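Local coordinates for protein HTPA Reductase (Selaginella moellendorffii, PDB 5U5N) that probably reduces 4-hydroxy-tetrahydrodipicolinate to tetrahydrodipicolinate with NADH or NADPH in the diaminopimelate route to lysine, and is here seen with NAD bound, at residues Glu62-Val65 against Lys66-Thr70; Asp79-Leu82 against Pro83-Asn87; Ala126-Gly130 against Lys131-Ala135; Ser178-Arg181 against Lys182-Leu185. One frame throughout, in Å; residues are numbered along the deposited sequence.

Contact 1 (Glu62-Val65 against Lys66-Thr70); sequences EDVV and KEVIT
Val-65 turns CG1 anti to its own backbone N (chi1 165°), while Ile-69 swings CG1 round beside its N (chi1 -81°); the two branches face each other one helical turn apart, with Val-65 CG1 4.2 Å from Ile-69 CG1. The same torsion of the isoleucine lays CG1 against the carbonyl of the earlier residue, 3.5 Å from Val-65 O, the atom that also receives the Ile-69 N-H. A second apolar pair runs along the buried side, Val-64 CG1 and Val-68 CG2, at a looser 4.5 Å, and Val-68 CG2 comes to 3.5 Å from Val-64 O. These pairs lie on helix 61-71 of the N-terminal, Rossmann-type domain. Val-64 and Val-68 face strands 7-10 and 34-37, meeting Met-8, Leu-36 and Leu-34, whereas Val-65 and Ile-69 turn to Leu-98, and Val-65 also touches Phe-92 of helix 86-95. Unbroken i to i+4 bonding holds the spacing of the side chains: Val-68 N gives to Val-64 O at 2.9 Å, in the carbonyl plane, and Ile-69 N to Val-65 O at 2.8 Å, tilted 26° from it. The bonds from Lys-66 to Glu-62 and from Glu-67 to Asp-63 are longer. Near the end of the helix Lys-66 O accepts twice from one residue, from Thr-70 N and, at 3.2 Å, from Thr-70 OG1. On the solvent side Glu-67 runs out extended, and its OE2 forms a salt bridge with Arg-56.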
loop_
_atom_site.group_PDB
_atom_site.type_symbol
_atom_site.label_atom_id
_atom_site.label_comp_id
_atom_site.label_asym_id
_atom_site.label_seq_id
_atom_site.Cartn_x
_atom_site.Cartn_y
_atom_site.Cartn_z
ATOM N N GLU A 62 17.294 34.054 24.611
ATOM C CA GLU A 62 18.349 33.600 25.522
ATOM C C GLU A 62 17.776 33.430 26.943
ATOM O O GLU A 62 17.951 32.385 27.572
ATOM C CB GLU A 62 19.512 34.616 25.559
ATOM C CG GLU A 62 20.108 34.990 24.197
ATOM C CD GLU A 62 21.371 34.231 23.849
ATOM O OE1 GLU A 62 21.308 32.996 23.609
ATOM O OE2 GLU A 62 22.430 34.893 23.809
ATOM N N ASP A 63 17.102 34.479 27.436
ATOM C CA ASP A 63 16.524 34.514 28.793
ATOM C C ASP A 63 15.463 33.403 28.892
ATOM O O ASP A 63 15.435 32.613 29.839
ATOM C CB ASP A 63 15.848 35.860 29.093
ATOM C CG ASP A 63 16.838 37.047 29.233
ATOM O OD1 ASP A 63 18.072 36.812 29.343
ATOM O OD2 ASP A 63 16.357 38.225 29.246
ATOM N N VAL A 64 14.601 33.360 27.893
ATOM C CA VAL A 64 13.517 32.400 27.862
ATOM C C VAL A 64 14.044 30.949 28.000
ATOM O O VAL A 64 13.539 30.202 28.814
ATOM C CB VAL A 64 12.658 32.599 26.612
ATOM C CG1 VAL A 64 11.757 31.400 26.338
ATOM C CG2 VAL A 64 11.869 33.862 26.775
ATOM N N VAL A 65 15.096 30.613 27.256
ATOM C CA VAL A 65 15.615 29.240 27.211
ATOM C C VAL A 65 16.334 28.851 28.518
ATOM O O VAL A 65 16.249 27.699 28.928
ATOM C CB VAL A 65 16.474 28.990 25.928
ATOM C CG1 VAL A 65 17.311 27.735 26.029
ATOM C CG2 VAL A 65 15.572 28.879 24.723
ATOM N N LYS A 66 17.007 29.801 29.165
ATOM C CA LYS A 66 17.582 29.579 30.493
ATOM C C LYS A 66 16.500 29.241 31.518
ATOM O O LYS A 66 16.713 28.454 32.437
ATOM C CB LYS A 66 18.338 30.834 30.986
ATOM C CG LYS A 66 19.088 30.657 32.314
ATOM C CD LYS A 66 20.127 29.536 32.311
ATOM C CE LYS A 66 21.149 29.651 31.174
ATOM N NZ LYS A 66 22.262 28.693 31.349
ATOM N N GLU A 67 15.360 29.893 31.375
ATOM C CA GLU A 67 14.227 29.666 32.251
ATOM C C GLU A 67 13.609 28.292 31.979
ATOM O O GLU A 67 13.306 27.552 32.921
ATOM C CB GLU A 67 13.193 30.772 32.043
ATOM C CG GLU A 67 12.197 30.865 33.187
ATOM C CD GLU A 67 11.116 31.917 32.968
ATOM O OE1 GLU A 67 9.957 31.614 33.374
ATOM O OE2 GLU A 67 11.405 33.030 32.418
ATOM N N VAL A 68 13.444 27.950 30.701
ATOM C CA VAL A 68 12.903 26.625 30.335
ATOM C C VAL A 68 13.852 25.535 30.784
ATOM O O VAL A 68 13.426 24.577 31.403
ATOM C CB VAL A 68 12.638 26.487 28.823
ATOM C CG1 VAL A 68 12.285 25.069 28.453
ATOM C CG2 VAL A 68 11.519 27.401 28.375
ATOM N N ILE A 69 15.132 25.680 30.471
ATOM C CA ILE A 69 16.120 24.678 30.825
ATOM C C ILE A 69 16.242 24.443 32.343
ATOM O O ILE A 69 16.372 23.298 32.751
ATOM C CB ILE A 69 17.472 24.948 30.121
ATOM C CG1 ILE A 69 17.432 24.437 28.680
ATOM C CG2 ILE A 69 18.649 24.312 30.832
ATOM C CD1 ILE A 69 17.592 22.918 28.517
ATOM N N THR A 70 16.191 25.477 33.187
ATOM C CA THR A 70 16.310 25.234 34.643
ATOM C C THR A 70 15.066 24.491 35.237
ATOM O O THR A 70 15.231 23.674 36.141
ATOM C CB THR A 70 16.753 26.482 35.477
ATOM O OG1 THR A 70 15.805 27.531 35.333
ATOM C CG2 THR A 70 18.159 26.992 35.032
#

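Contact 2 (Asp79-Leu82 against Pro83-Asn87); sequences DYTL and PAAVN. With NAD (nicotinamide-adenine-dinucleotide), chain C.
Ala-85 N reaches Leu-82 O from well above the plane of the carbonyl (48°), off the directions of its lone pairs, although the 2.9 Å separation is short. The same oxygen takes a second, weak bond from Val-86 N; with one sound and one weak bond it takes up N-H groups of the turn that leads into helix 86-95. Pro-83, which opens this turn, brings its CD to 3.7 Å from NAD O3D. Round the turn Ala-85 comes back to Thr-81, with CB 3.8 Å from OG1. The Thr-81 hydroxyl donates to Asp-79 OD1 on the syn side at 2.7 Å. With chi1 at 56°, OG1 lies between backbone N and carbonyl carbon, which leaves CG2 to reach the dinucleotide. The methyl sits over a face of the adenine, 3.3 Å from NAD N3A, and Ala-85 CB approaches from the same side of that base, nearest to the amino nitrogen. Leu-82 meets the C8 edge instead, its CD1 3.7 Å from NAD C8A. Beyond the diphosphate, Tyr-80 turns its ring edge to the nicotinamide ribose, CD1 being 3.4 Å from NAD O4D in the plane of the ring, while its OH is bonded to Thr-247. Asp-79 OD2 is held by Tyr-93 and Asn-89. A loop that leaves a parallel strand, here 76-79, and meets the cofactor before the next helix is characteristic of Rossmann folds, in which loops at the C-terminal ends of the parallel strands line the cofactor site.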
loop_
_atom_site.group_PDB
_atom_site.type_symbol
_atom_site.label_atom_id
_atom_site.label_comp_id
_atom_site.label_asym_id
_atom_site.label_seq_id
_atom_site.Cartn_x
_atom_site.Cartn_y
_atom_site.Cartn_z
ATOM N N ASP A 79 9.361 23.185 16.565
ATOM C CA ASP A 79 9.412 24.399 15.777
ATOM C C ASP A 79 8.453 24.353 14.585
ATOM O O ASP A 79 8.681 23.600 13.637
ATOM C CB ASP A 79 10.844 24.649 15.302
ATOM C CG ASP A 79 11.057 26.049 14.760
ATOM O OD1 ASP A 79 10.565 26.323 13.662
ATOM O OD2 ASP A 79 11.730 26.903 15.441
ATOM N N TYR A 80 7.368 25.133 14.685
ATOM C CA TYR A 80 6.517 25.522 13.574
ATOM C C TYR A 80 6.440 27.051 13.548
ATOM O O TYR A 80 5.536 27.670 14.150
ATOM C CB TYR A 80 5.112 24.954 13.701
ATOM C CG TYR A 80 5.008 23.503 13.341
ATOM C CD1 TYR A 80 4.783 23.106 12.022
ATOM C CD2 TYR A 80 5.099 22.516 14.321
ATOM C CE1 TYR A 80 4.649 21.756 11.669
ATOM C CE2 TYR A 80 4.971 21.158 13.986
ATOM C CZ TYR A 80 4.748 20.783 12.659
ATOM O OH TYR A 80 4.634 19.429 12.346
ATOM N N THR A 81 7.393 27.627 12.827
ATOM C CA THR A 81 7.543 29.044 12.664
ATOM C C THR A 81 7.330 29.445 11.213
ATOM O O THR A 81 6.234 29.368 10.731
ATOM C CB THR A 81 8.905 29.512 13.247
ATOM O OG1 THR A 81 9.982 28.776 12.628
ATOM C CG2 THR A 81 8.942 29.284 14.736
ATOM N N LEU A 82 8.347 29.923 10.524
ATOM C CA LEU A 82 8.164 30.521 9.217
ATOM C C LEU A 82 9.447 30.223 8.491
ATOM O O LEU A 82 10.505 30.152 9.128
ATOM C CB LEU A 82 7.967 32.052 9.311
ATOM C CG LEU A 82 6.647 32.682 9.784
ATOM C CD1 LEU A 82 6.696 34.191 9.818
ATOM C CD2 LEU A 82 5.526 32.227 8.869
ATOM N N PRO A 83 9.382 30.041 7.158
ATOM C CA PRO A 83 10.594 29.741 6.398
ATOM C C PRO A 83 11.768 30.666 6.735
ATOM O O PRO A 83 12.893 30.205 6.883
ATOM C CB PRO A 83 10.137 29.892 4.952
ATOM C CG PRO A 83 8.696 29.503 4.992
ATOM C CD PRO A 83 8.174 29.974 6.320
ATOM N N ALA A 84 11.481 31.960 6.897
ATOM C CA ALA A 84 12.482 32.970 7.265
ATOM C C ALA A 84 13.266 32.640 8.543
ATOM O O ALA A 84 14.456 32.916 8.612
ATOM C CB ALA A 84 11.811 34.332 7.392
ATOM N N ALA A 85 12.606 32.037 9.534
ATOM C CA ALA A 85 13.246 31.688 10.810
ATOM C C ALA A 85 13.916 30.319 10.857
ATOM O O ALA A 85 14.650 30.050 11.808
ATOM C CB ALA A 85 12.242 31.774 11.931
ATOM N N VAL A 86 13.677 29.451 9.871
ATOM C CA VAL A 86 14.124 28.053 9.974
ATOM C C VAL A 86 15.604 27.889 10.306
ATOM O O VAL A 86 15.924 27.274 11.313
ATOM C CB VAL A 86 13.810 27.243 8.703
ATOM C CG1 VAL A 86 14.608 25.936 8.630
ATOM C CG2 VAL A 86 12.346 26.946 8.655
ATOM N N ASN A 87 16.496 28.396 9.468
ATOM C CA ASN A 87 17.933 28.141 9.665
ATOM C C ASN A 87 18.501 28.771 10.929
ATOM O O ASN A 87 19.395 28.215 11.578
ATOM C CB ASN A 87 18.745 28.628 8.470
ATOM C CG ASN A 87 18.434 27.866 7.236
ATOM O OD1 ASN A 87 17.592 28.286 6.453
ATOM N ND2 ASN A 87 19.072 26.694 7.084
HETATM P PA NAD C . 1.572 30.843 10.862
HETATM O O1A NAD C . 1.902 32.016 9.955
HETATM O O2A NAD C . 0.153 30.572 11.320
HETATM O O5B NAD C . 2.462 30.904 12.181
HETATM C C5B NAD C . 3.876 30.911 12.156
HETATM C C4B NAD C . 4.309 31.659 13.410
HETATM O O4B NAD C . 5.728 31.647 13.563
HETATM C C3B NAD C . 3.866 33.122 13.418
HETATM O O3B NAD C . 2.817 33.294 14.389
HETATM C C2B NAD C . 5.148 33.922 13.699
HETATM O O2B NAD C . 4.913 35.056 14.565
HETATM C C1B NAD C . 6.102 32.845 14.253
HETATM N N9A NAD C . 7.569 33.061 14.123
HETATM C C8A NAD C . 8.227 33.623 13.087
HETATM N N7A NAD C . 9.559 33.643 13.323
HETATM C C5A NAD C . 9.776 33.075 14.522
HETATM C C6A NAD C . 10.952 32.795 15.375
HETATM N N6A NAD C . 12.197 33.121 14.967
HETATM N N1A NAD C . 10.758 32.190 16.567
HETATM C C2A NAD C . 9.524 31.858 17.005
HETATM N N3A NAD C . 8.405 32.098 16.279
HETATM C C4A NAD C . 8.464 32.689 15.050
HETATM O O3 NAD C . 2.209 29.536 10.155
HETATM P PN NAD C . 1.559 28.052 10.244
HETATM O O1N NAD C . 0.271 28.125 9.457
HETATM O O2N NAD C . 1.537 27.595 11.690
HETATM O O5D NAD C . 2.722 27.218 9.497
HETATM C C5D NAD C . 4.039 27.225 10.038
HETATM C C4D NAD C . 5.041 26.470 9.175
HETATM O O4D NAD C . 4.782 25.065 9.276
HETATM C C3D NAD C . 4.984 26.830 7.683
HETATM O O3D NAD C . 6.303 26.932 7.118
HETATM C C2D NAD C . 4.229 25.671 7.061
HETATM O O2D NAD C . 4.614 25.393 5.714
HETATM C C1D NAD C . 4.644 24.513 7.959
HETATM N N1N NAD C . 3.758 23.330 7.933
HETATM C C2N NAD C . 4.373 22.134 7.882
HETATM C C3N NAD C . 3.664 20.936 7.866
HETATM C C7N NAD C . 4.395 19.608 7.791
HETATM O O7N NAD C . 3.815 18.653 7.300
HETATM N N7N NAD C . 5.654 19.460 8.235
HETATM C C4N NAD C . 2.270 21.006 7.901
HETATM C C5N NAD C . 1.637 22.246 7.952
HETATM C C6N NAD C . 2.408 23.407 7.968
#

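Contact 3 (Ala126-Gly130 against Lys131-Ala135); sequences APQMG and KQVVA. With NAD (nicotinamide-adenine-dinucleotide), chain C.
Gly-130, N-cap of helix 131-146, accepts the N-H of Val-134 at its O (3.0 Å, 157°), while Val-133 CB rests 3.4 Å from the same oxygen. Gly-130 is also the centre of an inverse gamma turn, which bends the chain sharply from the loop after strand 123-125 into the helix. Beside this bond the side chains of Gln-128 and Val-134 run alongside one another, pointing opposite ways: Val-134 CG2 comes to 3.5 Å from Gln-128 CG and is as near to the backbone O of the glutamine. The loop carries the nicotinamide end of NAD. Met-129 N donates to the carboxamide O7N at 3.1 Å and nearly straight, and Met-129 CG packs 3.5 Å from N7N. Further out, Met-129 leans on Thr-247 and Ala-250 of helix 241-259, and Lys-131 NZ forms a salt bridge with Asp-249 of that helix. The helix start also faces the partner chain: Gln-132 NE2 is bonded to Ala-150 O of the second subunit, and Val-133 packs on Phe-231 of that subunit. Gln-128 ties the loop to the helix start, and its NE2 has a weak bond to Thr-172 OG1. With its chain anti at chi1 and bent at chi2 (68°), the amide folds forward along the chain, and OE1 receives Gly-130 N at 2.9 Å, in the carbonyl plane and on a lone pair.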
loop_
_atom_site.group_PDB
_atom_site.type_symbol
_atom_site.label_atom_id
_atom_site.label_comp_id
_atom_site.label_asym_id
_atom_site.label_seq_id
_atom_site.Cartn_x
_atom_site.Cartn_y
_atom_site.Cartn_z
ATOM N N ALA A 126 11.581 16.967 9.482
ATOM C CA ALA A 126 10.685 16.354 8.526
ATOM C C ALA A 126 9.703 17.395 8.006
ATOM O O ALA A 126 8.858 17.909 8.780
ATOM C CB ALA A 126 9.951 15.200 9.186
ATOM N N PRO A 127 9.806 17.723 6.712
ATOM C CA PRO A 127 8.874 18.671 6.121
ATOM C C PRO A 127 7.468 18.116 5.807
ATOM O O PRO A 127 6.598 18.895 5.406
ATOM C CB PRO A 127 9.607 19.102 4.848
ATOM C CG PRO A 127 10.391 17.900 4.455
ATOM C CD PRO A 127 10.763 17.204 5.719
ATOM N N GLN A 128 7.256 16.809 5.960
ATOM C CA GLN A 128 5.892 16.213 5.964
ATOM C C GLN A 128 5.739 15.365 7.241
ATOM O O GLN A 128 6.381 14.340 7.377
ATOM C CB GLN A 128 5.675 15.400 4.679
ATOM C CG GLN A 128 4.513 14.416 4.645
ATOM C CD GLN A 128 3.156 15.042 4.670
ATOM O OE1 GLN A 128 2.581 15.279 5.726
ATOM N NE2 GLN A 128 2.608 15.262 3.497
ATOM N N MET A 129 4.894 15.824 8.155
ATOM C CA MET A 129 4.698 15.214 9.473
ATOM C C MET A 129 3.394 14.445 9.568
ATOM O O MET A 129 3.122 13.839 10.617
ATOM C CB MET A 129 4.746 16.285 10.587
ATOM C CG MET A 129 6.086 16.977 10.653
ATOM S SD MET A 129 7.336 15.991 11.493
ATOM C CE MET A 129 6.894 16.369 13.179
ATOM N N GLY A 130 2.580 14.479 8.513
ATOM C CA GLY A 130 1.422 13.600 8.445
ATOM C C GLY A 130 1.892 12.175 8.244
ATOM O O GLY A 130 1.940 11.706 7.075
ATOM N N LYS A 131 2.201 11.504 9.366
ATOM C CA LYS A 131 2.936 10.238 9.307
ATOM C C LYS A 131 2.222 9.131 8.541
ATOM O O LYS A 131 2.887 8.299 7.953
ATOM C CB LYS A 131 3.375 9.720 10.685
ATOM C CG LYS A 131 2.343 8.939 11.458
ATOM C CD LYS A 131 2.940 8.371 12.725
ATOM C CE LYS A 131 1.971 7.337 13.296
ATOM N NZ LYS A 131 2.478 6.759 14.553
ATOM N N GLN A 132 0.895 9.123 8.549
ATOM C CA GLN A 132 0.157 8.060 7.829
ATOM C C GLN A 132 0.303 8.246 6.329
ATOM O O GLN A 132 0.357 7.249 5.569
ATOM C CB GLN A 132 -1.319 8.028 8.238
ATOM C CG GLN A 132 -1.549 7.507 9.657
ATOM C CD GLN A 132 -1.182 8.519 10.755
ATOM O OE1 GLN A 132 -0.978 9.711 10.469
ATOM N NE2 GLN A 132 -1.112 8.042 12.011
ATOM N N VAL A 133 0.329 9.501 5.895
ATOM C CA VAL A 133 0.605 9.815 4.494
ATOM C C VAL A 133 2.055 9.423 4.147
ATOM O O VAL A 133 2.291 8.808 3.075
ATOM C CB VAL A 133 0.267 11.280 4.132
ATOM C CG1 VAL A 133 0.708 11.594 2.711
ATOM C CG2 VAL A 133 -1.238 11.526 4.236
ATOM N N VAL A 134 3.004 9.696 5.046
ATOM C CA VAL A 134 4.397 9.303 4.817
ATOM C C VAL A 134 4.517 7.763 4.653
ATOM O O VAL A 134 5.289 7.288 3.796
ATOM C CB VAL A 134 5.337 9.770 5.949
ATOM C CG1 VAL A 134 6.734 9.167 5.810
ATOM C CG2 VAL A 134 5.416 11.289 5.980
ATOM N N ALA A 135 3.799 7.009 5.492
ATOM C CA ALA A 135 3.858 5.536 5.439
ATOM C C ALA A 135 3.355 4.974 4.118
ATOM O O ALA A 135 3.949 3.996 3.595
ATOM C CB ALA A 135 3.073 4.910 6.595
HETATM P PA NAD C . 1.572 30.843 10.862
HETATM O O1A NAD C . 1.902 32.016 9.955
HETATM O O2A NAD C . 0.153 30.572 11.320
HETATM O O5B NAD C . 2.462 30.904 12.181
HETATM C C5B NAD C . 3.876 30.911 12.156
HETATM C C4B NAD C . 4.309 31.659 13.410
HETATM O O4B NAD C . 5.728 31.647 13.563
HETATM C C3B NAD C . 3.866 33.122 13.418
HETATM O O3B NAD C . 2.817 33.294 14.389
HETATM C C2B NAD C . 5.148 33.922 13.699
HETATM O O2B NAD C . 4.913 35.056 14.565
HETATM C C1B NAD C . 6.102 32.845 14.253
HETATM N N9A NAD C . 7.569 33.061 14.123
HETATM C C8A NAD C . 8.227 33.623 13.087
HETATM N N7A NAD C . 9.559 33.643 13.323
HETATM C C5A NAD C . 9.776 33.075 14.522
HETATM C C6A NAD C . 10.952 32.795 15.375
HETATM N N6A NAD C . 12.197 33.121 14.967
HETATM N N1A NAD C . 10.758 32.190 16.567
HETATM C C2A NAD C . 9.524 31.858 17.005
HETATM N N3A NAD C . 8.405 32.098 16.279
HETATM C C4A NAD C . 8.464 32.689 15.050
HETATM O O3 NAD C . 2.209 29.536 10.155
HETATM P PN NAD C . 1.559 28.052 10.244
HETATM O O1N NAD C . 0.271 28.125 9.457
HETATM O O2N NAD C . 1.537 27.595 11.690
HETATM O O5D NAD C . 2.722 27.218 9.497
HETATM C C5D NAD C . 4.039 27.225 10.038
HETATM C C4D NAD C . 5.041 26.470 9.175
HETATM O O4D NAD C . 4.782 25.065 9.276
HETATM C C3D NAD C . 4.984 26.830 7.683
HETATM O O3D NAD C . 6.303 26.932 7.118
HETATM C C2D NAD C . 4.229 25.671 7.061
HETATM O O2D NAD C . 4.614 25.393 5.714
HETATM C C1D NAD C . 4.644 24.513 7.959
HETATM N N1N NAD C . 3.758 23.330 7.933
HETATM C C2N NAD C . 4.373 22.134 7.882
HETATM C C3N NAD C . 3.664 20.936 7.866
HETATM C C7N NAD C . 4.395 19.608 7.791
HETATM O O7N NAD C . 3.815 18.653 7.300
HETATM N N7N NAD C . 5.654 19.460 8.235
HETATM C C4N NAD C . 2.270 21.006 7.901
HETATM C C5N NAD C . 1.637 22.246 7.952
HETATM C C6N NAD C . 2.408 23.407 7.968
#

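Contact 4 (Ser178-Arg181 against Lys182-Leu185); sequences SSLR and KLGL
Two backbone bonds turn the chain out of helix 171-182: Leu-185 N gives to Leu-180 O at 3.1 Å, and, within that wider ring, Gly-184 N gives to Arg-181 O at 3.0 Å. The second comes in from far above the carbonyl plane, 71° out of it. One residue earlier Leu-183 N still keeps the helical bond to Ser-179 O, with a weak second one to Leu-180 O. A CA-H...O contact adds to these: Arg-181 CA lies 3.4 Å from Leu-185 O, close to straight at the hydrogen. The apolar part centres on Leu-180. With CG anti to the carbonyl carbon (chi1 -70°), it sends CD2 to 3.9 Å from Leu-185 CD1 and 4.1 Å from Leu-183 CD1, crossing both side chains at a slant. Leu-185 CB and CD1 each come to 3.3 Å from Leu-180 O, so the leucine covers the carbonyl that its own N-H engages. Leu-180 and Leu-185 continue onto Ile-222 of strand 215-223 and Leu-156 of strand 155-162, whereas Leu-183 turns to Met-143 of helix 131-146. Of the charged side chains, Arg-181 stretches away, its NH2 hydrogen-bonded to Phe-187 O and salt-bridged to Asp-189. The positive phi of Gly-184 (98°), the paired bonds and the leucines packed across the turn together make a Schellman motif, the classic glycine-ended C-terminus of a helix, here in the C-terminal domain.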
loop_
_atom_site.group_PDB
_atom_site.type_symbol
_atom_site.label_atom_id
_atom_site.label_comp_id
_atom_site.label_asym_id
_atom_site.label_seq_id
_atom_site.Cartn_x
_atom_site.Cartn_y
_atom_site.Cartn_z
ATOM N N SER A 178 6.094 9.105 -9.114
ATOM C CA SER A 178 7.408 8.534 -9.361
ATOM C C SER A 178 7.504 7.002 -9.105
ATOM O O SER A 178 8.238 6.279 -9.782
ATOM C CB SER A 178 8.443 9.259 -8.529
ATOM O OG SER A 178 9.561 8.417 -8.373
ATOM N N SER A 179 6.838 6.534 -8.067
ATOM C CA SER A 179 6.772 5.101 -7.779
ATOM C C SER A 179 5.934 4.415 -8.846
ATOM O O SER A 179 6.332 3.385 -9.349
ATOM C CB SER A 179 6.216 4.829 -6.371
ATOM O OG SER A 179 7.193 5.250 -5.445
ATOM N N LEU A 180 4.814 5.013 -9.204
ATOM C CA LEU A 180 3.911 4.473 -10.207
ATOM C C LEU A 180 4.573 4.297 -11.582
ATOM O O LEU A 180 4.239 3.344 -12.304
ATOM C CB LEU A 180 2.639 5.302 -10.300
ATOM C CG LEU A 180 1.720 5.172 -9.067
ATOM C CD1 LEU A 180 0.629 6.249 -9.049
ATOM C CD2 LEU A 180 1.098 3.755 -8.995
ATOM N N ARG A 181 5.552 5.166 -11.905
ATOM C CA ARG A 181 6.383 5.007 -13.086
ATOM C C ARG A 181 7.275 3.783 -13.023
ATOM O O ARG A 181 7.488 3.135 -14.049
ATOM C CB ARG A 181 7.280 6.234 -13.340
ATOM C CG ARG A 181 6.505 7.425 -13.828
ATOM C CD ARG A 181 7.389 8.502 -14.460
ATOM N NE ARG A 181 6.577 9.716 -14.538
ATOM C CZ ARG A 181 6.651 10.756 -13.717
ATOM N NH1 ARG A 181 7.568 10.802 -12.733
ATOM N NH2 ARG A 181 5.804 11.771 -13.906
ATOM N N LYS A 182 7.821 3.472 -11.857
ATOM C CA LYS A 182 8.616 2.270 -11.717
ATOM C C LYS A 182 7.765 0.999 -11.860
ATOM O O LYS A 182 8.292 -0.039 -12.196
ATOM C CB LYS A 182 9.359 2.260 -10.396
ATOM C CG LYS A 182 10.372 3.363 -10.318
ATOM C CD LYS A 182 11.405 3.094 -9.245
ATOM C CE LYS A 182 12.320 4.317 -9.098
ATOM N NZ LYS A 182 13.703 3.983 -8.646
ATOM N N LEU A 183 6.466 1.118 -11.590
ATOM C CA LEU A 183 5.504 0.044 -11.792
ATOM C C LEU A 183 5.016 -0.058 -13.252
ATOM O O LEU A 183 4.169 -0.936 -13.593
ATOM C CB LEU A 183 4.341 0.220 -10.811
ATOM C CG LEU A 183 4.691 -0.045 -9.341
ATOM C CD1 LEU A 183 3.648 0.583 -8.412
ATOM C CD2 LEU A 183 4.835 -1.534 -9.074
ATOM N N GLY A 184 5.569 0.809 -14.115
ATOM C CA GLY A 184 5.392 0.730 -15.549
ATOM C C GLY A 184 4.325 1.659 -16.082
ATOM O O GLY A 184 3.943 1.526 -17.240
ATOM N N LEU A 185 3.832 2.596 -15.264
ATOM C CA LEU A 185 2.880 3.600 -15.743
ATOM C C LEU A 185 3.649 4.751 -16.420
ATOM O O LEU A 185 4.765 5.082 -16.039
ATOM C CB LEU A 185 1.970 4.050 -14.612
ATOM C CG LEU A 185 1.088 2.828 -14.183
ATOM C CD1 LEU A 185 1.030 2.553 -12.701
ATOM C CD2 LEU A 185 -0.304 2.908 -14.793
#

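Contact 3 is the buried one, near the middle of the chain; contacts 1, 2 and 4 are only partly buried. Contacts 2 and 3 both line the NAD site, contact 2 from the adenine to the nicotinamide ribose and contact 3 at the carboxamide, and they touch where Tyr-80 OH packs 3.3 Å from Met-129 CG. Contacts 1 and 4 lie on opposite sides of the chain's centre, about 50 Å apart between centres, in the N-terminal and C-terminal domains. Chemistry follows place: the mid-helix contact 1 repeats regular bonds, contacts 2 and 3 bend the chain between strand and helix round a cofactor, and contact 4 closes a helix. Among the four, contact 3 alone meets the second subunit.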